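Local structure of helicase-like protein (Bacteroides thetaiotaomicron, 2FG1) at residues A[20-31]-A[76-87]. The protein is of unknown function but carries a macro domain and probably removes ADP-ribose from ADP-ribosylated thymidine in DNA by hydrolysis. Sequence-based numbering, arbitrary orientation. Where two conformers were deposited one is given.
Sequences GVKVITHICNDI and KLYVANMIGQHG
On parallel neighbouring strands 22-29 and 77-85, the side chains of His26 and Asn81 lie side by side and point the same way. The histidine donates from NE2 to Asn81 OD1 (2.8 Å); the acceptor sits at the ring edge in its plane and is met on a lone pair, although ring and amide planes stand 82° apart. What brings the imidazole over to the neighbouring strand is chi1 of 71°, which sets CG between the backbone N and carbonyl carbon. Asn81 ND2 is held by Gln69 OE1 and Pro49 O, so the amide is pinned from both ends. On the same face, Cys28 SG lies against Asn81 CB (3.8 Å), and nearer the strand starts Ile24 CD1 meets Leu77 CD1 (3.8 Å). Helix 38-45 covers Ile24 and His26, helix 48-59 covers Cys28 and Asn81, and Trp46 packs on Leu77.

The other face carries Val23 CG1 against Ala80 CB (3.9 Å) and the selenomethionine Met82, whose chain bends at chi3 (-57°) to tuck CE between Thr25 CB and Ile27 CG1. Val21 CG1 reaches the edge of the Tyr78 ring at CE2.

Beyond Cys28 the register slips by one residue: Cys28 O takes Gly84 N and, weakly, Gln85 N, a beta bulge. Past it, the Asp30 carboxylate is engaged at both oxygens, OD1 by Gly87 N (2.8 Å) and OD2, through its syn lone pair, by His86 ND1 (2.7 Å), tying the two strand exits together. OD2 lies at the His86 ring edge, in its plane, with carboxylate and ring nearly perpendicular. Asn29 OD1 closes an Asx turn onto Ile31 N, while its ND2 donates to Gly33 O. This is an inner parallel pair of the mixed six-stranded sheet, with 120-123 beside 22-29 and the antiparallel edge strand 68-74 beside 77-85, as in the macro domain fold.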
ATOM      1  N   GLY A  20      -0.389   9.897  16.357  1.00 20.97           N
ATOM      2  CA  GLY A  20      -0.247   8.478  16.643  1.00 20.06           C
ATOM      3  C   GLY A  20       0.638   7.743  15.654  1.00 19.24           C
ATOM      4  O   GLY A  20       1.325   8.361  14.824  1.00 19.65           O
ATOM      5  N   VAL A  21       0.626   6.419  15.754  1.00 18.67           N
ATOM      6  CA  VAL A  21       1.405   5.575  14.865  1.00 18.57           C
ATOM      7  C   VAL A  21       0.693   5.500  13.508  1.00 18.37           C
ATOM      8  O   VAL A  21      -0.533   5.362  13.438  1.00 18.19           O
ATOM      9  CB  VAL A  21       1.608   4.158  15.470  1.00 18.89           C
ATOM     10  CG1 VAL A  21       2.475   3.306  14.568  1.00 19.53           C
ATOM     11  CG2 VAL A  21       2.242   4.237  16.866  1.00 20.27           C
ATOM     12  N   LYS A  22       1.466   5.608  12.431  1.00 18.11           N
ATOM     13  CA  LYS A  22       0.915   5.681  11.076  0.60 18.32           C
ATOM     14  C   LYS A  22       1.597   4.672  10.165  1.00 18.11           C
ATOM     15  O   LYS A  22       2.811   4.455  10.270  1.00 18.68           O
ATOM     16  CB  LYS A  22       1.108   7.088  10.499  0.60 18.22           C
ATOM     17  CG  LYS A  22       0.576   8.233  11.367  0.60 18.70           C
ATOM     18  CD  LYS A  22       1.065   9.590  10.859  0.60 19.22           C
ATOM     19  CE  LYS A  22       0.755  10.708  11.834  0.60 20.44           C
ATOM     20  NZ  LYS A  22       1.048  12.031  11.221  0.60 20.27           N
ATOM     21  N   VAL A  23       0.819   4.071   9.270  1.00 18.09           N
ATOM     22  CA  VAL A  23       1.343   3.147   8.258  1.00 18.41           C
ATOM     23  C   VAL A  23       0.936   3.669   6.887  1.00 18.21           C
ATOM     24  O   VAL A  23      -0.269   3.811   6.598  1.00 18.71           O
ATOM     25  CB  VAL A  23       0.812   1.709   8.454  1.00 19.07           C
ATOM     26  CG1 VAL A  23       1.379   0.774   7.394  1.00 20.31           C
ATOM     27  CG2 VAL A  23       1.171   1.183   9.847  1.00 20.43           C
ATOM     28  N   ILE A  24       1.927   3.967   6.051  1.00 17.98           N
ATOM     29  CA  ILE A  24       1.676   4.363   4.665  1.00 18.27           C
ATOM     30  C   ILE A  24       1.680   3.095   3.822  1.00 18.41           C
ATOM     31  O   ILE A  24       2.696   2.383   3.774  1.00 18.85           O
ATOM     32  CB  ILE A  24       2.774   5.315   4.161  1.00 18.09           C
ATOM     33  CG1 ILE A  24       2.763   6.621   4.954  1.00 18.88           C
ATOM     34  CG2 ILE A  24       2.610   5.608   2.654  1.00 19.56           C
ATOM     35  CD1 ILE A  24       4.058   7.414   4.834  1.00 19.86           C
ATOM     36  N   THR A  25       0.568   2.799   3.157  1.00 17.92           N
ATOM     37  CA  THR A  25       0.428   1.566   2.382  1.00 17.99           C
ATOM     38  C   THR A  25       0.438   1.874   0.899  1.00 18.11           C
ATOM     39  O   THR A  25      -0.252   2.789   0.456  1.00 18.64           O
ATOM     40  CB  THR A  25      -0.897   0.839   2.688  1.00 18.98           C
ATOM     41  OG1 THR A  25      -2.000   1.710   2.393  1.00 19.05           O
ATOM     42  CG2 THR A  25      -0.985   0.429   4.140  1.00 20.25           C
ATOM     43  N   HIS A  26       1.176   1.090   0.115  1.00 17.72           N
ATOM     44  CA  HIS A  26       1.150   1.265  -1.337  1.00 17.73           C
ATOM     45  C   HIS A  26       1.396  -0.077  -2.022  1.00 18.11           C
ATOM     46  O   HIS A  26       1.883  -1.021  -1.405  1.00 17.91           O
ATOM     47  CB  HIS A  26       2.163   2.335  -1.757  1.00 18.39           C
ATOM     48  CG  HIS A  26       3.575   1.888  -1.616  1.00 18.12           C
ATOM     49  ND1 HIS A  26       4.411   1.763  -2.700  1.00 18.82           N
ATOM     50  CD2 HIS A  26       4.272   1.461  -0.537  1.00 18.67           C
ATOM     51  CE1 HIS A  26       5.581   1.297  -2.292  1.00 18.70           C
ATOM     52  NE2 HIS A  26       5.519   1.098  -0.986  1.00 18.27           N
ATOM     53  N   ILE A  27       1.026  -0.152  -3.295  1.00 17.49           N
ATOM     54  CA  ILE A  27       1.081  -1.398  -4.055  1.00 18.21           C
ATOM     55  C   ILE A  27       2.355  -1.478  -4.880  1.00 18.08           C
ATOM     56  O   ILE A  27       2.630  -0.614  -5.737  1.00 18.43           O
ATOM     57  CB  ILE A  27      -0.148  -1.560  -4.974  1.00 18.17           C
ATOM     58  CG1 ILE A  27      -1.434  -1.670  -4.139  1.00 18.78           C
ATOM     59  CG2 ILE A  27       0.010  -2.805  -5.849  1.00 19.42           C
ATOM     60  CD1 ILE A  27      -2.725  -1.612  -4.968  1.00 18.67           C
ATOM     61  N   CYS A  28       3.112  -2.541  -4.610  1.00 17.73           N
ATOM     62  CA  CYS A  28       4.319  -2.875  -5.336  1.00 17.85           C
ATOM     63  C   CYS A  28       4.061  -4.014  -6.303  1.00 17.74           C
ATOM     64  O   CYS A  28       3.114  -4.799  -6.157  1.00 18.22           O
ATOM     65  CB  CYS A  28       5.407  -3.298  -4.341  1.00 18.16           C
ATOM     66  SG  CYS A  28       5.924  -2.021  -3.216  1.00 19.64           S
ATOM     67  N   ASN A  29       4.921  -4.114  -7.305  1.00 17.69           N
ATOM     68  CA  ASN A  29       4.853  -5.244  -8.224  1.00 17.83           C
ATOM     69  C   ASN A  29       5.702  -6.427  -7.763  1.00 18.24           C
ATOM     70  O   ASN A  29       6.520  -6.321  -6.829  1.00 18.29           O
ATOM     71  CB  ASN A  29       5.245  -4.812  -9.635  1.00 17.76           C
ATOM     72  CG  ASN A  29       6.662  -4.320  -9.697  1.00 17.48           C
ATOM     73  OD1 ASN A  29       7.604  -5.116  -9.667  1.00 18.02           O
ATOM     74  ND2 ASN A  29       6.830  -3.000  -9.720  1.00 18.03           N
ATOM     75  N   ASP A  30       5.502  -7.554  -8.438  1.00 18.18           N
ATOM     76  CA  ASP A  30       6.181  -8.802  -8.089  1.00 18.83           C
ATOM     77  C   ASP A  30       7.435  -9.093  -8.920  1.00 19.23           C
ATOM     78  O   ASP A  30       7.898 -10.238  -8.947  1.00 20.25           O
ATOM     79  CB  ASP A  30       5.198  -9.984  -8.147  1.00 19.22           C
ATOM     80  CG  ASP A  30       4.615 -10.208  -9.531  1.00 18.97           C
ATOM     81  OD1 ASP A  30       4.978  -9.473 -10.478  1.00 18.90           O
ATOM     82  OD2 ASP A  30       3.792 -11.145  -9.668  1.00 20.14           O
ATOM     83  N   ILE A  31       7.980  -8.077  -9.587  1.00 19.61           N
ATOM     84  CA  ILE A  31       9.213  -8.269 -10.359  1.00 20.60           C
ATOM     85  C   ILE A  31      10.377  -7.400  -9.879  1.00 19.78           C
ATOM     86  O   ILE A  31      11.430  -7.373 -10.514  1.00 20.71           O
ATOM     87  CB  ILE A  31       9.010  -8.125 -11.903  1.00 21.17           C
ATOM     88  CG1 ILE A  31       8.749  -6.680 -12.329  1.00 21.94           C
ATOM     89  CG2 ILE A  31       7.923  -9.067 -12.400  1.00 23.23           C
ATOM     90  CD1 ILE A  31       9.086  -6.416 -13.810  1.00 22.53           C
ATOM     91  N   LYS A  76       7.315   6.549  14.997  0.50 21.11           N
ATOM     92  CA  LYS A  76       5.861   6.393  14.828  0.50 20.58           C
ATOM     93  C   LYS A  76       5.351   6.346  13.376  0.50 20.39           C
ATOM     94  O   LYS A  76       4.194   6.684  13.112  0.50 19.87           O
ATOM     95  CB  LYS A  76       5.111   7.474  15.624  0.50 20.80           C
ATOM     96  CG  LYS A  76       5.359   7.430  17.131  0.50 22.12           C
ATOM     97  CD  LYS A  76       5.028   8.756  17.781  0.50 24.74           C
ATOM     98  CE  LYS A  76       3.534   9.042  17.776  0.50 24.97           C
ATOM     99  NZ  LYS A  76       3.247  10.341  18.438  0.50 25.83           N
ATOM    100  N   LEU A  77       6.196   5.907  12.443  1.00 20.26           N
ATOM    101  CA  LEU A  77       5.826   5.925  11.013  1.00 20.33           C
ATOM    102  C   LEU A  77       6.436   4.766  10.245  1.00 19.10           C
ATOM    103  O   LEU A  77       7.660   4.586  10.230  1.00 19.72           O
ATOM    104  CB  LEU A  77       6.180   7.263  10.348  1.00 20.71           C
ATOM    105  CG  LEU A  77       5.769   7.514   8.886  1.00 21.67           C
ATOM    106  CD1 LEU A  77       4.282   7.310   8.646  1.00 22.72           C
ATOM    107  CD2 LEU A  77       6.178   8.916   8.463  1.00 23.04           C
ATOM    108  N   TYR A  78       5.569   3.976   9.617  1.00 18.97           N
ATOM    109  CA  TYR A  78       5.974   2.804   8.852  1.00 18.98           C
ATOM    110  C   TYR A  78       5.480   2.925   7.426  1.00 18.71           C
ATOM    111  O   TYR A  78       4.475   3.606   7.167  1.00 19.45           O
ATOM    112  CB  TYR A  78       5.408   1.517   9.462  1.00 20.39           C
ATOM    113  CG  TYR A  78       5.884   1.283  10.869  1.00 21.40           C
ATOM    114  CD1 TYR A  78       6.971   0.445  11.132  1.00 22.06           C
ATOM    115  CD2 TYR A  78       5.264   1.923  11.941  1.00 21.86           C
ATOM    116  CE1 TYR A  78       7.418   0.249  12.439  1.00 23.89           C
ATOM    117  CE2 TYR A  78       5.706   1.737  13.246  1.00 23.16           C
ATOM    118  CZ  TYR A  78       6.783   0.901  13.479  1.00 22.78           C
ATOM    119  OH  TYR A  78       7.215   0.718  14.779  1.00 25.36           O
ATOM    120  N   VAL A  79       6.167   2.251   6.507  1.00 18.31           N
ATOM    121  CA  VAL A  79       5.684   2.071   5.142  1.00 18.42           C
ATOM    122  C   VAL A  79       5.469   0.584   4.905  1.00 18.46           C
ATOM    123  O   VAL A  79       6.337  -0.229   5.247  1.00 18.91           O
ATOM    124  CB  VAL A  79       6.681   2.654   4.099  1.00 18.24           C
ATOM    125  CG1 VAL A  79       6.245   2.318   2.659  1.00 19.61           C
ATOM    126  CG2 VAL A  79       6.847   4.153   4.288  1.00 18.73           C
ATOM    127  N   ALA A  80       4.312   0.225   4.347  1.00 18.07           N
ATOM    128  CA  ALA A  80       3.996  -1.150   4.002  1.00 18.01           C
ATOM    129  C   ALA A  80       4.132  -1.324   2.500  1.00 18.36           C
ATOM    130  O   ALA A  80       3.332  -0.783   1.724  1.00 18.38           O
ATOM    131  CB  ALA A  80       2.579  -1.489   4.465  1.00 18.76           C
ATOM    132  N   ASN A  81       5.159  -2.070   2.097  1.00 17.97           N
ATOM    133  CA  ASN A  81       5.375  -2.422   0.690  1.00 18.06           C
ATOM    134  C   ASN A  81       4.526  -3.670   0.418  1.00 18.12           C
ATOM    135  O   ASN A  81       4.872  -4.755   0.864  1.00 18.18           O
ATOM    136  CB  ASN A  81       6.859  -2.754   0.433  1.00 17.89           C
ATOM    137  CG  ASN A  81       7.801  -1.568   0.629  1.00 17.79           C
ATOM    138  OD1 ASN A  81       7.460  -0.419   0.387  1.00 18.01           O
ATOM    139  ND2 ASN A  81       9.052  -1.876   0.998  1.00 17.75           N
HETATM  140  N   MSE A  82       3.405  -3.495  -0.282  1.00 17.94           N
HETATM  141  CA  MSE A  82       2.419  -4.562  -0.456  1.00 18.43           C
HETATM  142  C   MSE A  82       2.509  -5.121  -1.861  1.00 17.94           C
HETATM  143  O   MSE A  82       2.258  -4.402  -2.817  1.00 17.99           O
HETATM  144  CB  MSE A  82       1.000  -4.005  -0.262  1.00 18.33           C
HETATM  145  CG  MSE A  82       0.743  -3.336   1.101  1.00 18.35           C
HETATM  146 SE   MSE A  82      -1.135  -2.897   1.393  0.90 22.09          SE
HETATM  147  CE  MSE A  82      -1.453  -1.759  -0.164  1.00 19.93           C
ATOM    148  N   ILE A  83       2.845  -6.400  -2.006  1.00 17.84           N
ATOM    149  CA  ILE A  83       2.962  -6.952  -3.358  1.00 18.40           C
ATOM    150  C   ILE A  83       1.573  -7.295  -3.884  1.00 18.41           C
ATOM    151  O   ILE A  83       1.001  -8.330  -3.532  1.00 18.53           O
ATOM    152  CB  ILE A  83       3.918  -8.160  -3.433  1.00 18.33           C
ATOM    153  CG1 ILE A  83       5.306  -7.781  -2.903  1.00 19.36           C
ATOM    154  CG2 ILE A  83       4.016  -8.652  -4.881  1.00 18.47           C
ATOM    155  CD1 ILE A  83       6.297  -8.939  -2.929  1.00 19.93           C
ATOM    156  N   GLY A  84       1.034  -6.412  -4.726  1.00 18.67           N
ATOM    157  CA  GLY A  84      -0.360  -6.514  -5.157  1.00 19.00           C
ATOM    158  C   GLY A  84      -0.615  -6.390  -6.641  1.00 19.09           C
ATOM    159  O   GLY A  84      -1.766  -6.295  -7.065  1.00 19.30           O
ATOM    160  N   GLN A  85       0.450  -6.373  -7.428  1.00 19.21           N
ATOM    161  CA  GLN A  85       0.280  -6.363  -8.869  1.00 19.68           C
ATOM    162  C   GLN A  85       1.295  -7.279  -9.534  1.00 19.66           C
ATOM    163  O   GLN A  85       2.428  -7.431  -9.072  1.00 19.54           O
ATOM    164  CB  GLN A  85       0.298  -4.941  -9.441  1.00 20.70           C
ATOM    165  CG  GLN A  85       1.659  -4.339  -9.543  1.00 20.93           C
ATOM    166  CD  GLN A  85       1.645  -2.974 -10.221  1.00 22.35           C
ATOM    167  OE1 GLN A  85       1.238  -1.978  -9.609  1.00 24.06           O
ATOM    168  NE2 GLN A  85       2.107  -2.917 -11.474  1.00 22.61           N
ATOM    169  N   HIS A  86       0.847  -7.910 -10.612  1.00 19.19           N
ATOM    170  CA  HIS A  86       1.644  -8.878 -11.339  1.00 19.72           C
ATOM    171  C   HIS A  86       2.289  -8.198 -12.535  1.00 19.95           C
ATOM    172  O   HIS A  86       1.596  -7.743 -13.447  1.00 20.23           O
ATOM    173  CB  HIS A  86       0.755 -10.032 -11.793  1.00 20.00           C
ATOM    174  CG  HIS A  86       1.487 -11.093 -12.547  1.00 20.67           C
ATOM    175  ND1 HIS A  86       2.590 -11.745 -12.036  1.00 20.44           N
ATOM    176  CD2 HIS A  86       1.276 -11.616 -13.778  1.00 22.43           C
ATOM    177  CE1 HIS A  86       3.021 -12.631 -12.918  1.00 21.88           C
ATOM    178  NE2 HIS A  86       2.245 -12.568 -13.984  1.00 22.55           N
ATOM    179  N   GLY A  87       3.614  -8.113 -12.511  1.00 20.58           N
ATOM    180  CA  GLY A  87       4.364  -7.420 -13.554  1.00 22.30           C
ATOM    181  C   GLY A  87       4.116  -5.923 -13.507  1.00 23.36           C
ATOM    182  O   GLY A  87       3.511  -5.405 -12.557  1.00 22.89           O
TER
HETATM  183  O   HOH W   1       1.000  11.573  18.041  1.00 26.75           O
HETATM  184  O   HOH W   2       1.050   0.320  -7.916  1.00 28.24           O